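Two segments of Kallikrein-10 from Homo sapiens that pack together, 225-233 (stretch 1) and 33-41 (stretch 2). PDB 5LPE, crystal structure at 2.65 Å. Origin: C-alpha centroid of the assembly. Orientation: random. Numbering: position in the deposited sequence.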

# COMPACT_ATOMS: atom_id res chain seq x y z
N SER A 225 -16.38 -0.53 -4.24
CA SER A 225 -17.51 0.38 -4.41
C SER A 225 -17.09 1.81 -4.13
O SER A 225 -17.34 2.71 -4.94
CB SER A 225 -18.66 -0.03 -3.49
OG SER A 225 -19.25 -1.24 -3.93
N TRP A 226 -16.45 2.04 -2.98
CA TRP A 226 -16.03 3.38 -2.61
C TRP A 226 -14.91 3.88 -3.52
O TRP A 226 -14.97 5.02 -4.00
CB TRP A 226 -15.59 3.40 -1.14
CG TRP A 226 -14.99 4.69 -0.69
CD1 TRP A 226 -15.65 5.85 -0.43
CD2 TRP A 226 -13.60 4.94 -0.42
NE1 TRP A 226 -14.76 6.82 -0.02
CE2 TRP A 226 -13.50 6.29 -0.01
CE3 TRP A 226 -12.44 4.17 -0.50
CZ2 TRP A 226 -12.28 6.88 0.32
CZ3 TRP A 226 -11.24 4.76 -0.16
CH2 TRP A 226 -11.16 6.10 0.23
N ILE A 227 -13.90 3.05 -3.80
CA ILE A 227 -12.73 3.51 -4.55
C ILE A 227 -13.12 3.98 -5.94
O ILE A 227 -12.65 5.01 -6.43
CB ILE A 227 -11.65 2.42 -4.61
CG1 ILE A 227 -11.08 2.15 -3.23
CG2 ILE A 227 -10.51 2.84 -5.55
CD1 ILE A 227 -9.91 1.22 -3.26
N ASN A 228 -13.98 3.22 -6.61
CA ASN A 228 -14.42 3.63 -7.93
C ASN A 228 -15.27 4.88 -7.88
O ASN A 228 -15.31 5.64 -8.85
CB ASN A 228 -15.16 2.47 -8.60
CG ASN A 228 -14.21 1.47 -9.22
OD1 ASN A 228 -13.19 1.85 -9.80
ND2 ASN A 228 -14.52 0.18 -9.07
N LYS A 229 -15.94 5.11 -6.75
CA LYS A 229 -16.86 6.24 -6.66
C LYS A 229 -16.13 7.56 -6.45
O LYS A 229 -16.50 8.56 -7.06
CB LYS A 229 -17.89 6.00 -5.55
CG LYS A 229 -18.93 7.10 -5.46
CD LYS A 229 -20.19 6.62 -4.76
CE LYS A 229 -20.12 6.84 -3.24
NZ LYS A 229 -21.17 6.02 -2.55
N VAL A 230 -15.08 7.60 -5.62
CA VAL A 230 -14.40 8.88 -5.44
C VAL A 230 -13.51 9.17 -6.64
O VAL A 230 -13.43 10.31 -7.10
CB VAL A 230 -13.63 8.96 -4.09
CG1 VAL A 230 -13.85 7.74 -3.21
CG2 VAL A 230 -12.17 9.20 -4.28
N ILE A 231 -12.85 8.15 -7.18
CA ILE A 231 -12.10 8.33 -8.42
C ILE A 231 -13.03 8.75 -9.56
O ILE A 231 -12.55 9.23 -10.60
CB ILE A 231 -11.31 7.03 -8.68
CG1 ILE A 231 -10.37 6.76 -7.50
CG2 ILE A 231 -10.42 7.12 -9.93
CD1 ILE A 231 -9.59 5.51 -7.69
N ARG A 232 -14.35 8.58 -9.43
CA ARG A 232 -15.30 8.86 -10.51
C ARG A 232 -15.03 7.95 -11.70
O ARG A 232 -15.78 8.00 -12.67
CB ARG A 232 -15.32 10.33 -10.96
CG ARG A 232 -16.61 11.08 -10.61
CD ARG A 232 -16.46 11.96 -9.36
NE ARG A 232 -15.08 12.40 -9.11
CZ ARG A 232 -14.41 13.28 -9.86
NH1 ARG A 232 -14.98 13.84 -10.91
NH2 ARG A 232 -13.17 13.62 -9.56
N SER A 233 -13.99 7.11 -11.65
CA SER A 233 -13.65 6.05 -12.59
C SER A 233 -14.73 4.98 -12.65
O SER A 233 -14.48 3.87 -13.14
CB SER A 233 -12.31 5.40 -12.25
OG SER A 233 -12.32 4.99 -10.89
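Stretch 2 (33-41) LVDQSWVLT

Stretch 2 packs along the last turns of the helix in stretch 1. Its strand, 38-41, runs roughly antiparallel to the helix. The crossing angle is 149°, and the axes approach to 10.9 Å. Before the strand, the chain turns a corner at Val 34 and makes a type I beta turn from Asp 35 to Trp 38. Trp 38 N donates to Asp 35 O at 3.1 Å, and Ser 37 N to Asp 35 OD2 at 3.0 Å.

Trp 38 covers the most surface. Its side chain is m at chi1, and one face of its indole lies against Ile 231. Ile 231 CA sits 3.8 Å from the centroid of the Trp 38 five-membered ring, a CH-pi contact. Ile 231 CG2 comes to 3.3 Å from Trp 38 CD1. Val 230 CG2 lies 3.6 Å from Trp 38 CZ3.

Ile 231 also reaches the corner: its CD1 is 3.6 Å from Val 34 CG2, and its CG2 is 3.9 Å from Asp 35 CB.

Leu 40 points the same way as Trp 38, while Val 39 between them points away, as expected in a strand. Leu 40 CD1 meets Ile 227 CD1 at 3.8 Å and Trp 226 CZ3 at 4.2 Å. No hydrogen bond joins the stretches; the contact is mainly apolar packing.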

# COMPACT_ATOMS: atom_id res chain seq x y z
N LEU A 33 -0.53 4.10 -7.35
CA LEU A 33 -1.20 4.83 -8.41
C LEU A 33 -2.30 3.91 -8.93
O LEU A 33 -2.03 2.88 -9.55
CB LEU A 33 -0.22 5.18 -9.52
CG LEU A 33 -0.73 6.19 -10.54
CD1 LEU A 33 -0.76 7.55 -9.88
CD2 LEU A 33 0.15 6.19 -11.76
N VAL A 34 -3.54 4.26 -8.62
CA VAL A 34 -4.68 3.49 -9.08
C VAL A 34 -5.37 4.15 -10.27
O VAL A 34 -6.30 3.56 -10.84
CB VAL A 34 -5.66 3.28 -7.91
CG1 VAL A 34 -4.95 2.51 -6.81
CG2 VAL A 34 -6.11 4.63 -7.33
N ASP A 35 -4.95 5.35 -10.63
CA ASP A 35 -5.49 6.12 -11.73
C ASP A 35 -4.47 7.20 -12.05
O ASP A 35 -3.66 7.56 -11.19
CB ASP A 35 -6.85 6.73 -11.36
CG ASP A 35 -7.43 7.55 -12.46
OD1 ASP A 35 -7.91 6.94 -13.43
OD2 ASP A 35 -7.39 8.80 -12.38
N GLN A 36 -4.53 7.75 -13.26
CA GLN A 36 -3.54 8.76 -13.62
C GLN A 36 -3.61 9.98 -12.70
O GLN A 36 -2.62 10.71 -12.56
CB GLN A 36 -3.71 9.18 -15.08
CG GLN A 36 -5.13 9.65 -15.40
CD GLN A 36 -5.26 10.14 -16.82
OE1 GLN A 36 -4.49 9.76 -17.70
NE2 GLN A 36 -6.24 10.99 -17.06
N SER A 37 -4.77 10.27 -12.12
CA SER A 37 -4.92 11.36 -11.17
C SER A 37 -5.07 10.93 -9.71
O SER A 37 -5.26 11.81 -8.86
CB SER A 37 -6.09 12.25 -11.58
OG SER A 37 -5.66 13.17 -12.56
N TRP A 38 -5.02 9.64 -9.39
CA TRP A 38 -5.40 9.19 -8.05
C TRP A 38 -4.40 8.23 -7.45
O TRP A 38 -3.94 7.28 -8.11
CB TRP A 38 -6.76 8.51 -8.07
CG TRP A 38 -7.87 9.44 -8.27
CD1 TRP A 38 -8.46 9.77 -9.44
CD2 TRP A 38 -8.56 10.18 -7.24
NE1 TRP A 38 -9.48 10.66 -9.22
CE2 TRP A 38 -9.56 10.93 -7.88
CE3 TRP A 38 -8.43 10.26 -5.85
CZ2 TRP A 38 -10.42 11.76 -7.17
CZ3 TRP A 38 -9.28 11.08 -5.15
CH2 TRP A 38 -10.27 11.82 -5.81
N VAL A 39 -4.09 8.45 -6.18
CA VAL A 39 -3.19 7.60 -5.41
C VAL A 39 -3.95 7.12 -4.19
O VAL A 39 -4.75 7.87 -3.61
CB VAL A 39 -1.90 8.34 -5.01
CG1 VAL A 39 -1.02 7.44 -4.14
CG2 VAL A 39 -1.15 8.78 -6.23
N LEU A 40 -3.75 5.86 -3.81
CA LEU A 40 -4.40 5.30 -2.65
C LEU A 40 -3.36 4.92 -1.62
O LEU A 40 -2.32 4.35 -1.95
CB LEU A 40 -5.26 4.09 -2.99
CG LEU A 40 -6.01 3.47 -1.80
CD1 LEU A 40 -7.48 3.73 -1.82
CD2 LEU A 40 -5.80 2.00 -1.85
N THR A 41 -3.68 5.21 -0.37
CA THR A 41 -2.78 4.98 0.75
C THR A 41 -3.62 4.82 2.01
O THR A 41 -4.84 4.94 2.00
CB THR A 41 -1.77 6.12 0.86
OG1 THR A 41 -0.87 5.86 1.95
CG2 THR A 41 -2.48 7.45 1.08